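Local coordinates for protein Non-reducing end alpha-L-arabinofuranosidase BoGH43B (Bacteroides ovatus, PDB 5JOZ) that removes terminal non-reducing alpha-L-arabinofuranose residues from the branches of xyloglucan, turning 'S' units into 'X' units during breakdown of the polysaccharide, at residues P8-T11 with G12-D16; E130-G134 with K135-L139; E317-G320 with L321-F325. All coordinates share one frame; numbering follows the deposited sequence.

Contact 1: P8-T11 with G12-D16; sequences PIIT and GMNPD
Between Ile10 and Asn14 the chain belongs to no regular helix or strand and doubles back through Gly12, whose positive phi of 73° swings the peptide path round so that the side chain of Asn14 faces the backbone it has just left. The contact rests on the amide of Asn14. Its ND2 donates to the carbonyl O of Thr11 at 3.0 Å, with a bent N-H...O angle of 142°. The acceptor lies in the plane of the Asn14 amide, whereas the donor stands above the carbonyl plane of Thr11. The same nitrogen also meets an apolar neighbour: CG2 of Ile10 is 3.5 Å from ND2 of Asn14, and the two side chains cross at about a right angle. It is CG2, the branch of Ile10 set anti to the backbone N, that reaches the amide, while CG1 lies beside the backbone N of Ile10.

The other end of the amide is also held, since OD1 of Asn14 is hydrogen-bonded to Tyr42 and Thr30. With its O and N ends both bonded, the buried amide is held against rotation. Glu269 takes the N-H of Gly12, and OG1 of Thr11 bonds to the backbone of Ala366. A classic beta bulge sets Ile9 and Ile10 together opposite Thr270, which ties the turn to strand 269-277. The connection then runs through Pro15 to Asp16, the inferred proton acceptor, an arrangement consistent with the five-bladed beta-propeller of family 43, where the catalytic base is carried by the first blade.

Contact 2: E130-G134 with K135-L139; sequences EFIDG and KMYFL
Phe131 and Met136 run alongside each other on one face of a tight hairpin, with their ends in the same direction. CB of Met136 is 3.6 Å from CE1 of Phe131, and its sulfur continues along the ring, with SD 4.8 Å from the Phe131 centroid in an oblique Met-aromatic contact. The thioether gets there because CG of Met136 is anti to the backbone N (chi1 176°) and the chain stays extended beyond it. On the other face, Tyr137 brings its ring edge to the backbone: O of Glu130 lies in the ring plane, and CE2 of Tyr137 approaches CB of Ile132 at 4.1 Å.

These neighbours are set by the antiparallel register. Glu130 and Tyr137 form a hydrogen-bonded pair, N of Tyr137 reaching O of Glu130 at 2.8 Å, and Ile132 with Lys135 forms the next. Phe131 and Met136 make the non-hydrogen-bonded pair between them, where CA of Phe131 also gives a CA-H...O contact of 3.3 Å to O of Lys135. N of Lys135 closes the turn on O of Ile132 at 3.0 Å.

Further out, the Phe131 ring stacks on His83 and meets Tyr88, while Ile132 and Tyr137 both pack against Phe180. The charged ends find partners outside the hairpin: Glu130 forms a salt bridge with Arg81 and Lys135 another with Glu161. Asp133 and Gly134, both with positive phi, occupy the corners of a type I' turn, the two-residue connection characteristic of tight beta hairpins, and this one joins the first two strands of a four-stranded propeller blade.

Contact 3: E317-G320 with L321-F325; sequences ETLG and LDWTF
A local turn contact, it lies in the loop after strand 311-312 of the C-terminal concanavalin A-like domain and runs from Leu319 to Phe325, which opens strand 325-326. It combines a type I beta turn, Gly320 to Trp323, with a small apolar cluster. N of Trp323 donates to O of Gly320 at 3.0 Å. The Trp323 side chain, with CG anti to its carbonyl carbon (chi1 -68°), points back to the start of the turn, where N of Gly320 lies in plane at the ring edge, 3.8 Å from CD1 of Trp323.

Leu319 packs against the aromatic residues that follow. With CG anti to the backbone N (chi1 -167°), its fork spans two of them: CD2 of Leu319 is 3.7 Å from CB of Trp323, and the same methyl lies 3.7 Å from CZ of Phe325. CD1 of Leu319 instead approaches the pyrrole part of the indole, 3.9 Å from CD1 of Trp323. Beyond the turn, OG1 of Thr324 donates to O of Asp322.

One backbone bond thus closes the turn, while the buried indole is held by apolar packing, by the hydrogen bond of its NE1 to Asp312 and by a cation-pi contact with Arg363.

From the N terminus, contact 1 comes first, folding the connection between strands 4-6 and 18-22 back on itself close to the middle of the molecule. Contact 2 follows as the hairpin joining strands 128-132 and 135-141, its centre about 28 Å from that of contact 1. Contact 3 closes a loop before strand 325-326, in the C-terminal domain. The three run in series, none nesting or crossing. Contacts 1 and 3 belong to different domains, yet their nearest atoms are about 7 Å apart, and both reach across the interface: Met13 to Arg364, Leu321 to Leu52. Contact 2 stays within the catalytic domain, far from contact 3.

Contact 1: P8-T11 with G12-D16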
loop_
_atom_site.group_PDB
_atom_site.type_symbol
_atom_site.label_atom_id
_atom_site.label_comp_id
_atom_site.label_asym_id
_atom_site.label_seq_id
_atom_site.Cartn_x
_atom_site.Cartn_y
_atom_site.Cartn_z
ATOM N N PRO A 8 -2.224 -11.235 9.441
ATOM C CA PRO A 8 -1.260 -10.124 9.330
ATOM C C PRO A 8 -1.588 -8.975 10.261
ATOM O O PRO A 8 -2.723 -8.853 10.701
ATOM C CB PRO A 8 -1.409 -9.655 7.874
ATOM C CG PRO A 8 -2.402 -10.569 7.234
ATOM C CD PRO A 8 -3.163 -11.270 8.310
ATOM N N ILE A 9 -0.599 -8.124 10.525
ATOM C CA ILE A 9 -0.785 -6.971 11.425
ATOM C C ILE A 9 -1.381 -5.741 10.725
ATOM O O ILE A 9 -2.084 -4.950 11.354
ATOM C CB ILE A 9 0.507 -6.612 12.201
ATOM C CG1 ILE A 9 1.714 -6.449 11.272
ATOM C CG2 ILE A 9 0.807 -7.678 13.253
ATOM C CD1 ILE A 9 2.729 -5.482 11.802
ATOM N N ILE A 10 -1.125 -5.582 9.429
ATOM C CA ILE A 10 -1.768 -4.530 8.647
ATOM C C ILE A 10 -2.228 -5.138 7.333
ATOM O O ILE A 10 -1.417 -5.652 6.561
ATOM C CB ILE A 10 -0.840 -3.315 8.384
ATOM C CG1 ILE A 10 0.024 -2.991 9.620
ATOM C CG2 ILE A 10 -1.687 -2.112 7.989
ATOM C CD1 ILE A 10 1.003 -1.845 9.434
ATOM N N THR A 11 -3.532 -5.057 7.084
ATOM C CA THR A 11 -4.181 -5.745 5.963
ATOM C C THR A 11 -4.455 -4.795 4.823
ATOM O O THR A 11 -4.295 -3.594 4.977
ATOM C CB THR A 11 -5.514 -6.378 6.415
ATOM O OG1 THR A 11 -6.337 -5.379 7.004
ATOM C CG2 THR A 11 -5.261 -7.452 7.437
ATOM N N GLY A 12 -4.880 -5.333 3.681
ATOM C CA GLY A 12 -5.060 -4.531 2.465
ATOM C C GLY A 12 -3.696 -4.166 1.902
ATOM O O GLY A 12 -2.663 -4.535 2.474
ATOM N N MET A 13 -3.684 -3.442 0.787
ATOM C CA MET A 13 -2.444 -3.200 0.071
ATOM C C MET A 13 -1.518 -2.352 0.921
ATOM O O MET A 13 -1.753 -1.163 1.103
ATOM C CB MET A 13 -2.692 -2.547 -1.283
ATOM C CG MET A 13 -1.448 -2.549 -2.170
ATOM S SD MET A 13 -1.293 -1.114 -3.228
ATOM C CE MET A 13 -1.302 0.227 -2.042
ATOM N N ASN A 14 -0.477 -3.008 1.441
ATOM C CA ASN A 14 0.486 -2.424 2.372
ATOM C C ASN A 14 1.854 -3.131 2.227
ATOM O O ASN A 14 2.365 -3.748 3.162
ATOM C CB ASN A 14 -0.049 -2.521 3.808
ATOM C CG ASN A 14 -0.879 -1.308 4.210
ATOM O OD1 ASN A 14 -0.379 -0.185 4.213
ATOM N ND2 ASN A 14 -2.147 -1.528 4.556
ATOM N N PRO A 15 2.454 -3.038 1.040
ATOM C CA PRO A 15 3.687 -3.765 0.794
ATOM C C PRO A 15 4.957 -3.051 1.268
ATOM O O PRO A 15 4.939 -1.855 1.575
ATOM C CB PRO A 15 3.710 -3.890 -0.745
ATOM C CG PRO A 15 2.618 -2.999 -1.267
ATOM C CD PRO A 15 2.103 -2.198 -0.114
ATOM N N ASP A 16 6.052 -3.810 1.297
ATOM C CA ASP A 16 7.415 -3.284 1.492
ATOM C C ASP A 16 7.553 -2.540 2.825
ATOM O O ASP A 16 8.018 -1.392 2.851
ATOM C CB ASP A 16 7.809 -2.368 0.322
ATOM C CG ASP A 16 7.763 -3.068 -1.021
ATOM O OD1 ASP A 16 8.353 -4.156 -1.144
ATOM O OD2 ASP A 16 7.173 -2.512 -1.974
#

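Contact 2: E130-G134 with K135-L139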
loop_
_atom_site.group_PDB
_atom_site.type_symbol
_atom_site.label_atom_id
_atom_site.label_comp_id
_atom_site.label_asym_id
_atom_site.label_seq_id
_atom_site.Cartn_x
_atom_site.Cartn_y
_atom_site.Cartn_z
ATOM N N GLU A 130 20.777 3.842 6.919
ATOM C CA GLU A 130 20.983 3.537 8.318
ATOM C C GLU A 130 21.964 4.534 8.930
ATOM O O GLU A 130 22.923 4.952 8.277
ATOM C CB GLU A 130 21.519 2.117 8.476
ATOM C CG GLU A 130 21.574 1.633 9.922
ATOM C CD GLU A 130 20.201 1.387 10.539
ATOM O OE1 GLU A 130 20.126 1.397 11.787
ATOM O OE2 GLU A 130 19.211 1.168 9.795
ATOM N N PHE A 131 21.725 4.874 10.195
ATOM C CA PHE A 131 22.579 5.772 10.950
ATOM C C PHE A 131 23.464 5.015 11.923
ATOM O O PHE A 131 22.969 4.477 12.913
ATOM C CB PHE A 131 21.721 6.773 11.698
ATOM C CG PHE A 131 21.038 7.747 10.795
ATOM C CD1 PHE A 131 21.711 8.878 10.343
ATOM C CD2 PHE A 131 19.733 7.523 10.360
ATOM C CE1 PHE A 131 21.085 9.785 9.497
ATOM C CE2 PHE A 131 19.103 8.431 9.513
ATOM C CZ PHE A 131 19.781 9.562 9.081
ATOM N N ILE A 132 24.765 4.973 11.633
ATOM C CA ILE A 132 25.752 4.254 12.447
ATOM C C ILE A 132 27.034 5.084 12.555
ATOM O O ILE A 132 27.529 5.557 11.542
ATOM C CB ILE A 132 26.153 2.890 11.810
ATOM C CG1 ILE A 132 24.941 1.974 11.572
ATOM C CG2 ILE A 132 27.175 2.168 12.688
ATOM C CD1 ILE A 132 25.172 0.892 10.527
ATOM N N ASP A 133 27.589 5.210 13.761
ATOM C CA ASP A 133 28.903 5.854 13.991
ATOM C C ASP A 133 28.905 7.310 13.491
ATOM O O ASP A 133 29.883 7.773 12.903
ATOM C CB ASP A 133 30.065 5.034 13.345
ATOM C CG ASP A 133 30.426 3.747 14.131
ATOM O OD1 ASP A 133 30.484 3.792 15.384
ATOM O OD2 ASP A 133 30.694 2.695 13.492
ATOM N N GLY A 134 27.796 8.018 13.715
ATOM C CA GLY A 134 27.608 9.379 13.193
ATOM C C GLY A 134 27.618 9.557 11.674
ATOM O O GLY A 134 27.868 10.658 11.185
ATOM N N LYS A 135 27.338 8.487 10.932
ATOM C CA LYS A 135 27.291 8.511 9.467
ATOM C C LYS A 135 25.941 8.007 8.993
ATOM O O LYS A 135 25.318 7.155 9.639
ATOM C CB LYS A 135 28.359 7.607 8.863
ATOM C CG LYS A 135 29.778 7.942 9.278
ATOM C CD LYS A 135 30.780 7.076 8.534
ATOM C CE LYS A 135 32.210 7.450 8.887
ATOM N NZ LYS A 135 33.126 7.067 7.783
ATOM N N MET A 136 25.512 8.524 7.848
ATOM C CA MET A 136 24.272 8.113 7.207
ATOM C C MET A 136 24.620 7.240 6.004
ATOM O O MET A 136 24.969 7.759 4.935
ATOM C CB MET A 136 23.480 9.348 6.784
ATOM C CG MET A 136 22.197 9.080 6.020
ATOM S SD MET A 136 21.374 10.649 5.705
ATOM C CE MET A 136 20.277 10.236 4.354
ATOM N N TYR A 137 24.519 5.917 6.192
ATOM C CA TYR A 137 24.810 4.944 5.134
ATOM C C TYR A 137 23.647 4.825 4.153
ATOM O O TYR A 137 22.493 4.895 4.552
ATOM C CB TYR A 137 25.138 3.561 5.718
ATOM C CG TYR A 137 26.502 3.487 6.338
ATOM C CD1 TYR A 137 27.606 3.111 5.580
ATOM C CD2 TYR A 137 26.697 3.785 7.686
ATOM C CE1 TYR A 137 28.870 3.056 6.143
ATOM C CE2 TYR A 137 27.961 3.717 8.259
ATOM C CZ TYR A 137 29.039 3.360 7.478
ATOM O OH TYR A 137 30.289 3.286 8.024
ATOM N N PHE A 138 23.979 4.645 2.877
ATOM C CA PHE A 138 23.012 4.437 1.795
ATOM C C PHE A 138 23.387 3.094 1.210
ATOM O O PHE A 138 24.515 2.922 0.767
ATOM C CB PHE A 138 23.120 5.544 0.729
ATOM C CG PHE A 138 22.251 5.332 -0.503
ATOM C CD1 PHE A 138 22.654 4.472 -1.536
ATOM C CD2 PHE A 138 21.055 6.034 -0.659
ATOM C CE1 PHE A 138 21.869 4.290 -2.671
ATOM C CE2 PHE A 138 20.259 5.857 -1.797
ATOM C CZ PHE A 138 20.666 4.983 -2.806
ATOM N N LEU A 139 22.445 2.152 1.231
ATOM C CA LEU A 139 22.622 0.845 0.648
ATOM C C LEU A 139 21.521 0.662 -0.402
ATOM O O LEU A 139 20.353 0.968 -0.140
ATOM C CB LEU A 139 22.556 -0.203 1.755
ATOM C CG LEU A 139 22.655 -1.687 1.391
ATOM C CD1 LEU A 139 24.021 -2.044 0.832
ATOM C CD2 LEU A 139 22.347 -2.542 2.609
#

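Contact 3: E317-G320 with L321-F325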
loop_
_atom_site.group_PDB
_atom_site.type_symbol
_atom_site.label_atom_id
_atom_site.label_comp_id
_atom_site.label_asym_id
_atom_site.label_seq_id
_atom_site.Cartn_x
_atom_site.Cartn_y
_atom_site.Cartn_z
ATOM N N GLU A 317 -14.536 19.364 7.559
ATOM C CA GLU A 317 -13.710 19.919 6.467
ATOM C C GLU A 317 -12.530 19.016 6.044
ATOM O O GLU A 317 -12.092 19.065 4.884
ATOM C CB GLU A 317 -13.196 21.324 6.830
ATOM N N THR A 318 -12.035 18.186 6.965
ATOM C CA THR A 318 -10.854 17.354 6.714
ATOM C C THR A 318 -11.206 15.914 6.310
ATOM O O THR A 318 -11.895 15.208 7.036
ATOM C CB THR A 318 -9.933 17.337 7.953
ATOM O OG1 THR A 318 -9.569 18.685 8.288
ATOM C CG2 THR A 318 -8.665 16.525 7.692
ATOM N N LEU A 319 -10.682 15.491 5.160
ATOM C CA LEU A 319 -10.901 14.158 4.609
ATOM C C LEU A 319 -10.110 13.129 5.408
ATOM O O LEU A 319 -8.932 13.351 5.720
ATOM C CB LEU A 319 -10.459 14.110 3.138
ATOM C CG LEU A 319 -10.868 12.915 2.265
ATOM C CD1 LEU A 319 -12.373 12.894 2.012
ATOM C CD2 LEU A 319 -10.125 12.957 0.937
ATOM N N GLY A 320 -10.763 12.008 5.725
ATOM C CA GLY A 320 -10.137 10.919 6.451
ATOM C C GLY A 320 -8.897 10.392 5.747
ATOM O O GLY A 320 -8.859 10.288 4.513
ATOM N N LEU A 321 -7.893 10.053 6.552
ATOM C CA LEU A 321 -6.559 9.688 6.076
ATOM C C LEU A 321 -6.530 8.445 5.192
ATOM O O LEU A 321 -5.660 8.339 4.342
ATOM C CB LEU A 321 -5.604 9.514 7.274
ATOM C CG LEU A 321 -5.254 10.792 8.061
ATOM C CD1 LEU A 321 -4.487 10.462 9.329
ATOM C CD2 LEU A 321 -4.450 11.762 7.204
ATOM N N ASP A 322 -7.492 7.529 5.388
ATOM C CA ASP A 322 -7.626 6.300 4.591
ATOM C C ASP A 322 -8.014 6.595 3.128
ATOM O O ASP A 322 -7.733 5.777 2.237
ATOM C CB ASP A 322 -8.687 5.338 5.194
ATOM C CG ASP A 322 -8.301 4.780 6.578
ATOM O OD1 ASP A 322 -7.316 4.028 6.692
ATOM O OD2 ASP A 322 -9.014 5.067 7.561
ATOM N N TRP A 323 -8.671 7.736 2.879
ATOM C CA TRP A 323 -9.106 8.093 1.515
ATOM C C TRP A 323 -7.918 8.374 0.614
ATOM O O TRP A 323 -6.936 9.001 1.026
ATOM C CB TRP A 323 -10.105 9.253 1.517
ATOM C CG TRP A 323 -11.410 8.833 2.130
ATOM C CD1 TRP A 323 -11.964 9.283 3.288
ATOM C CD2 TRP A 323 -12.287 7.825 1.629
ATOM N NE1 TRP A 323 -13.149 8.632 3.531
ATOM C CE2 TRP A 323 -13.369 7.728 2.526
ATOM C CE3 TRP A 323 -12.266 6.997 0.498
ATOM C CZ2 TRP A 323 -14.420 6.832 2.331
ATOM C CZ3 TRP A 323 -13.306 6.111 0.304
ATOM C CH2 TRP A 323 -14.372 6.033 1.212
ATOM N N THR A 324 -8.025 7.885 -0.618
ATOM C CA THR A 324 -6.889 7.772 -1.519
ATOM C C THR A 324 -7.277 8.122 -2.962
ATOM O O THR A 324 -8.346 7.734 -3.440
ATOM C CB THR A 324 -6.334 6.326 -1.475
ATOM O OG1 THR A 324 -6.226 5.894 -0.114
ATOM C CG2 THR A 324 -4.972 6.263 -2.099
ATOM N N PHE A 325 -6.367 8.817 -3.645
ATOM C CA PHE A 325 -6.545 9.291 -5.023
ATOM C C PHE A 325 -5.612 8.560 -5.980
ATOM O O PHE A 325 -4.628 7.959 -5.553
ATOM C CB PHE A 325 -6.233 10.787 -5.089
ATOM C CG PHE A 325 -7.056 11.605 -4.164
ATOM C CD1 PHE A 325 -6.681 11.756 -2.823
ATOM C CD2 PHE A 325 -8.214 12.221 -4.610
ATOM C CE1 PHE A 325 -7.456 12.501 -1.938
ATOM C CE2 PHE A 325 -8.990 12.977 -3.734
ATOM C CZ PHE A 325 -8.612 13.110 -2.400
#